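Local coordinates for histidine phosphotransfer protein (Medicago truncatula, PDB 4G78) that probably relays phosphoryl groups from cytokinin sensor histidine kinases to response regulators, by way of a histidine in its helix-bundle phosphotransfer domain, at residues Ala91-Asn96 and Tyr124-Asn129; Lys95-Thr100 and Gln118-Glu123. All blocks are in the same frame, centred on the assembly; numbering follows the deposited sequence.

Contact 1 of 2, residues Ala91-Asn96 and Tyr124-Asn129; sequences AARVKN and YSLLKN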
loop_
_atom_site.group_PDB
_atom_site.type_symbol
_atom_site.label_atom_id
_atom_site.label_comp_id
_atom_site.label_asym_id
_atom_site.label_seq_id
_atom_site.Cartn_x
_atom_site.Cartn_y
_atom_site.Cartn_z
ATOM N N ALA A 91 -3.966 -0.615 3.184
ATOM C CA ALA A 91 -3.788 -0.694 1.725
ATOM C C ALA A 91 -4.782 -1.734 1.184
ATOM O O ALA A 91 -4.451 -2.890 0.955
ATOM C CB ALA A 91 -2.367 -1.054 1.405
ATOM N N ALA A 92 -6.044 -1.306 1.017
ATOM C CA ALA A 92 -7.154 -2.207 0.822
ATOM C C ALA A 92 -7.091 -2.992 -0.490
ATOM O O ALA A 92 -7.273 -4.191 -0.518
ATOM C CB ALA A 92 -8.463 -1.434 0.896
ATOM N N ARG A 93 -6.848 -2.277 -1.601
ATOM C CA ARG A 93 -6.770 -2.955 -2.898
ATOM C C ARG A 93 -5.598 -3.897 -2.948
ATOM O O ARG A 93 -5.690 -5.002 -3.516
ATOM C CB ARG A 93 -6.807 -1.963 -4.047
ATOM C CG ARG A 93 -8.208 -1.515 -4.421
ATOM C CD ARG A 93 -8.263 -0.216 -5.191
ATOM N NE ARG A 93 -7.615 -0.320 -6.496
ATOM C CZ ARG A 93 -7.834 0.547 -7.494
ATOM N NH1 ARG A 93 -8.730 1.495 -7.375
ATOM N NH2 ARG A 93 -7.129 0.427 -8.610
ATOM N N VAL A 94 -4.445 -3.519 -2.378
ATOM C CA VAL A 94 -3.285 -4.414 -2.344
ATOM C C VAL A 94 -3.638 -5.657 -1.530
ATOM O O VAL A 94 -3.373 -6.797 -1.954
ATOM C CB VAL A 94 -2.050 -3.685 -1.813
ATOM C CG1 VAL A 94 -0.884 -4.681 -1.651
ATOM C CG2 VAL A 94 -1.623 -2.530 -2.682
ATOM N N LYS A 95 -4.230 -5.471 -0.339
ATOM C CA LYS A 95 -4.607 -6.590 0.517
ATOM C C LYS A 95 -5.509 -7.556 -0.236
ATOM O O LYS A 95 -5.342 -8.791 -0.138
ATOM C CB LYS A 95 -5.308 -6.036 1.776
ATOM C CG LYS A 95 -6.055 -7.066 2.579
ATOM C CD LYS A 95 -6.825 -6.465 3.708
ATOM C CE LYS A 95 -8.059 -7.185 4.095
ATOM N NZ LYS A 95 -9.282 -6.885 3.301
ATOM N N ASN A 96 -6.484 -7.012 -0.960
ATOM C CA ASN A 96 -7.450 -7.881 -1.571
ATOM C C ASN A 96 -6.821 -8.650 -2.708
ATOM O O ASN A 96 -7.113 -9.847 -2.889
ATOM C CB ASN A 96 -8.678 -7.068 -1.906
ATOM C CG ASN A 96 -9.418 -6.591 -0.618
ATOM O OD1 ASN A 96 -9.310 -7.290 0.459
ATOM N ND2 ASN A 96 -10.120 -5.531 -0.681
ATOM N N TYR A 124 0.263 -2.116 -6.071
ATOM C CA TYR A 124 1.265 -1.569 -5.174
ATOM C C TYR A 124 1.785 -0.252 -5.726
ATOM O O TYR A 124 1.902 0.744 -4.998
ATOM C CB TYR A 124 2.397 -2.578 -4.953
ATOM C CG TYR A 124 3.471 -1.964 -4.115
ATOM C CD1 TYR A 124 3.310 -1.785 -2.744
ATOM C CD2 TYR A 124 4.612 -1.499 -4.701
ATOM C CE1 TYR A 124 4.281 -1.133 -1.980
ATOM C CE2 TYR A 124 5.571 -0.801 -3.951
ATOM C CZ TYR A 124 5.403 -0.652 -2.585
ATOM O OH TYR A 124 6.320 0.002 -1.789
ATOM N N SER A 125 2.114 -0.217 -7.009
ATOM C CA SER A 125 2.623 1.008 -7.588
ATOM C C SER A 125 1.587 2.130 -7.545
ATOM O O SER A 125 1.953 3.284 -7.223
ATOM C CB SER A 125 3.093 0.727 -9.017
ATOM O OG SER A 125 3.498 1.934 -9.629
ATOM N N LEU A 126 0.345 1.824 -7.820
ATOM C CA LEU A 126 -0.724 2.847 -7.752
ATOM C C LEU A 126 -0.807 3.394 -6.365
ATOM O O LEU A 126 -0.943 4.617 -6.139
ATOM C CB LEU A 126 -2.070 2.255 -8.183
ATOM C CG LEU A 126 -2.231 1.973 -9.668
ATOM C CD1 LEU A 126 -3.423 1.111 -9.919
ATOM C CD2 LEU A 126 -2.356 3.359 -10.418
ATOM N N LEU A 127 -0.791 2.497 -5.370
ATOM C CA LEU A 127 -0.891 2.940 -3.976
ATOM C C LEU A 127 0.282 3.832 -3.612
ATOM O O LEU A 127 0.120 4.903 -3.023
ATOM C CB LEU A 127 -0.953 1.730 -3.078
ATOM C CG LEU A 127 -0.905 2.079 -1.595
ATOM C CD1 LEU A 127 -2.177 2.770 -1.132
ATOM C CD2 LEU A 127 -0.594 0.890 -0.818
ATOM N N LYS A 128 1.499 3.348 -3.902
ATOM C CA LYS A 128 2.700 4.082 -3.480
ATOM C C LYS A 128 2.721 5.453 -4.130
ATOM O O LYS A 128 3.006 6.467 -3.476
ATOM C CB LYS A 128 3.946 3.278 -3.821
ATOM C CG LYS A 128 5.209 3.984 -3.399
ATOM C CD LYS A 128 6.447 3.186 -3.567
ATOM C CE LYS A 128 7.679 3.811 -3.002
ATOM N NZ LYS A 128 8.916 3.147 -3.433
ATOM N N ASN A 129 2.448 5.527 -5.442
ATOM C CA ASN A 129 2.490 6.843 -6.123
ATOM C C ASN A 129 1.413 7.787 -5.555
ATOM O O ASN A 129 1.703 8.992 -5.355
ATOM C CB ASN A 129 2.342 6.668 -7.571
ATOM C CG ASN A 129 3.640 6.067 -8.159
ATOM O OD1 ASN A 129 4.733 6.129 -7.596
ATOM N ND2 ASN A 129 3.448 5.506 -9.288
#

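Contact 2 of 2, residues Lys95-Thr100 and Gln118-Glu123; sequences KNVCGT and QQLQQE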
loop_
_atom_site.group_PDB
_atom_site.type_symbol
_atom_site.label_atom_id
_atom_site.label_comp_id
_atom_site.label_asym_id
_atom_site.label_seq_id
_atom_site.Cartn_x
_atom_site.Cartn_y
_atom_site.Cartn_z
ATOM N N LYS A 95 -4.230 -5.471 -0.339
ATOM C CA LYS A 95 -4.607 -6.590 0.517
ATOM C C LYS A 95 -5.509 -7.556 -0.236
ATOM O O LYS A 95 -5.342 -8.791 -0.138
ATOM C CB LYS A 95 -5.308 -6.036 1.776
ATOM C CG LYS A 95 -6.055 -7.066 2.579
ATOM C CD LYS A 95 -6.825 -6.465 3.708
ATOM C CE LYS A 95 -8.059 -7.185 4.095
ATOM N NZ LYS A 95 -9.282 -6.885 3.301
ATOM N N ASN A 96 -6.484 -7.012 -0.960
ATOM C CA ASN A 96 -7.450 -7.881 -1.571
ATOM C C ASN A 96 -6.821 -8.650 -2.708
ATOM O O ASN A 96 -7.113 -9.847 -2.889
ATOM C CB ASN A 96 -8.678 -7.068 -1.906
ATOM C CG ASN A 96 -9.418 -6.591 -0.618
ATOM O OD1 ASN A 96 -9.310 -7.290 0.459
ATOM N ND2 ASN A 96 -10.120 -5.531 -0.681
ATOM N N VAL A 97 -5.888 -8.095 -3.452
ATOM C CA VAL A 97 -5.173 -8.896 -4.464
ATOM C C VAL A 97 -4.407 -10.008 -3.791
ATOM O O VAL A 97 -4.314 -11.136 -4.346
ATOM C CB VAL A 97 -4.208 -8.053 -5.345
ATOM C CG1 VAL A 97 -3.439 -8.932 -6.258
ATOM C CG2 VAL A 97 -4.890 -6.940 -6.135
ATOM N N CYS A 98 -3.797 -9.764 -2.663
ATOM C CA CYS A 98 -3.034 -10.816 -2.012
ATOM C C CYS A 98 -3.887 -12.017 -1.726
ATOM O O CYS A 98 -3.419 -13.156 -1.757
ATOM C CB CYS A 98 -2.418 -10.294 -0.716
ATOM S SG CYS A 98 -1.120 -9.117 -0.953
ATOM N N GLY A 99 -5.180 -11.825 -1.443
ATOM C CA GLY A 99 -6.036 -12.934 -1.123
ATOM C C GLY A 99 -6.367 -13.785 -2.329
ATOM O O GLY A 99 -6.809 -14.937 -2.176
ATOM N N THR A 100 -6.114 -13.349 -3.511
ATOM C CA THR A 100 -6.393 -14.134 -4.704
ATOM C C THR A 100 -5.380 -15.214 -5.010
ATOM O O THR A 100 -5.681 -16.067 -5.861
ATOM C CB THR A 100 -6.613 -13.250 -5.887
ATOM O OG1 THR A 100 -5.343 -12.630 -6.287
ATOM C CG2 THR A 100 -7.652 -12.188 -5.739
ATOM N N GLN A 118 0.960 -9.808 -11.389
ATOM C CA GLN A 118 0.876 -8.606 -12.185
ATOM C C GLN A 118 -0.134 -7.599 -11.552
ATOM O O GLN A 118 0.204 -6.413 -11.472
ATOM C CB GLN A 118 0.447 -8.913 -13.623
ATOM C CG GLN A 118 1.423 -9.671 -14.477
ATOM C CD GLN A 118 0.869 -10.400 -15.696
ATOM O OE1 GLN A 118 -0.319 -10.662 -15.862
ATOM N NE2 GLN A 118 1.858 -10.708 -16.510
ATOM N N GLN A 119 -1.223 -8.098 -11.081
ATOM C CA GLN A 119 -2.189 -7.212 -10.425
ATOM C C GLN A 119 -1.592 -6.631 -9.160
ATOM O O GLN A 119 -1.844 -5.464 -8.840
ATOM C CB GLN A 119 -3.448 -7.963 -10.132
ATOM C CG GLN A 119 -4.291 -8.249 -11.324
ATOM C CD GLN A 119 -4.605 -6.881 -12.020
ATOM O OE1 GLN A 119 -5.220 -5.983 -11.400
ATOM N NE2 GLN A 119 -4.070 -6.746 -13.264
ATOM N N LEU A 120 -0.892 -7.449 -8.407
ATOM C CA LEU A 120 -0.299 -7.000 -7.152
ATOM C C LEU A 120 0.723 -5.899 -7.378
ATOM O O LEU A 120 0.749 -4.858 -6.692
ATOM C CB LEU A 120 0.317 -8.197 -6.432
ATOM C CG LEU A 120 0.976 -7.899 -5.100
ATOM C CD1 LEU A 120 -0.002 -7.257 -4.136
ATOM C CD2 LEU A 120 1.566 -9.161 -4.502
ATOM N N GLN A 121 1.606 -6.107 -8.356
ATOM C CA GLN A 121 2.591 -5.094 -8.658
ATOM C C GLN A 121 1.932 -3.785 -9.094
ATOM O O GLN A 121 2.360 -2.697 -8.679
ATOM C CB GLN A 121 3.447 -5.708 -9.775
ATOM C CG GLN A 121 4.675 -6.421 -9.563
ATOM C CD GLN A 121 5.201 -7.350 -10.634
ATOM O OE1 GLN A 121 6.024 -8.214 -10.365
ATOM N NE2 GLN A 121 4.708 -7.196 -11.864
ATOM N N GLN A 122 0.893 -3.904 -9.925
ATOM C CA GLN A 122 0.133 -2.735 -10.434
ATOM C C GLN A 122 -0.481 -1.957 -9.241
ATOM O O GLN A 122 -0.383 -0.743 -9.155
ATOM C CB GLN A 122 -0.983 -3.125 -11.400
ATOM C CG GLN A 122 -1.864 -1.987 -11.961
ATOM C CD GLN A 122 -2.419 -2.156 -13.365
ATOM O OE1 GLN A 122 -2.573 -1.074 -13.925
ATOM N NE2 GLN A 122 -2.632 -3.406 -13.688
ATOM N N GLU A 123 -1.165 -2.691 -8.418
ATOM C CA GLU A 123 -1.850 -2.097 -7.286
ATOM C C GLU A 123 -0.880 -1.480 -6.307
ATOM O O GLU A 123 -1.149 -0.394 -5.746
ATOM C CB GLU A 123 -2.768 -3.098 -6.628
ATOM C CG GLU A 123 -3.989 -3.403 -7.477
ATOM C CD GLU A 123 -4.936 -2.259 -7.650
ATOM O OE1 GLU A 123 -5.004 -1.398 -6.765
ATOM O OE2 GLU A 123 -5.595 -2.167 -8.716
#

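Contact 1 of 2, residues Ala91-Asn96 and Tyr124-Asn129
Ala-91 and Val-94 face Leu-127 and Tyr-124 across a nearly antiparallel helix pair, in which the axes of segments 92-96 and 124-129 run at 162° to each other and approach to 9.6 Å. Ala-91 is the N-cap residue of helix 92-99, and its methyl CB sits tightly on Leu-127 CD2 at 3.4 Å, closer than carbons usually pack. Leu-127 carries CG anti to its backbone N (chi1 174°), which sends the isobutyl group across the gap; the same CD2 also meets Val-94 CG2 at 4.0 Å, so one methyl touches two residues about a helical turn apart. Val-94 CG2 in turn rests on the backbone of Tyr-124, 3.9 Å from Tyr-124 N, while the tyrosine ring turns to helix 41-66, where OH hydrogen-bonds Glu-55. The side chains of Arg-93 and Leu-126 cross obliquely, with Arg-93 NH2 4.0 Å from Leu-126 CD1. The guanidinium finds its polar partners outside these segments: a salt bridge to Glu-123, a hydrogen bond to the carbonyl of Gln-21 and a cation-pi contact with Tyr-23. The contact is thus a buried apolar seam in the Hpt helical bundle, with methyl groups joining the helices and the charged arginine head turned to its own polar partners.

Contact 2 of 2, residues Lys95-Thr100 and Gln118-Glu123
Val-97 reaches over the backbone of Leu-120, with Val-97 CA and Leu-120 CA 5.9 Å apart, the nearest CA pair of the two segments, and the axes of segments 95-99 and 118-123 run almost exactly antiparallel, at 172°. The apolar contacts spread from this valine, whose two methyls divide the work. CG1, anti to the backbone N (chi1 175°), lies 3.6 Å from Leu-120 N and 3.8 Å from Leu-120 CB, and also brushes Gln-119 CB. CG2 takes the other direction and meets Glu-123 CG at 3.9 Å, so that Val-97 spans one turn of the opposite helix. Beside it, Cys-98 SG packs against Leu-120 CD1 at 3.9 Å, a thiol-to-methyl contact on the inner side of the pair.

The longer polar side chains contribute carbon to the interface. Gln-119 offers its CB and then leads its amide away, while Glu-123 gives its CG to Val-97 and turns its carboxylate to Arg-93, one turn back on helix 92-99.

At the C-terminal end of segment 95-100, a local pair of bonds closes the turn. Thr-100 OG1 donates to Val-97 O over 2.7 Å, in the carbonyl plane on a lone pair, with a C=O...donor angle of 143°. Thr-100 N donates to the same Val-97 O at 3.0 Å, so two bonds grip that carbonyl.

Around this pair, Leu-120 continues inward to Leu-58 and Met-61 of helix 41-66, and Cys-98 touches Gln-82 and Lys-83 of helix 72-89, the helix that carries His-80, the predicted phosphorylation site. Helix 92-99 thus packs against both helix 72-89 and the long helix 110-145.

How the contacts relate
Contacts 1 and 2 are successive levels of one antiparallel helix pair, their centres 8 Å apart: helix 92-99 contributes one segment to each, and helix 110-145 the other. Going forward from 91-96 to 95-100 means going backward from 124-129 to 118-123, and the two share Lys-95 and Asn-96. They also join directly: Arg-93 NE of contact 1 forms a 2.8 Å salt bridge with Glu-123 OE1 of contact 2, and Val-94 CG1 packs on Leu-120 CD1 at 3.7 Å. Contact 1 is more central and buried, contact 2 partly buried. Together they line helix 92-99 up alongside helix 110-145 in the Hpt domain.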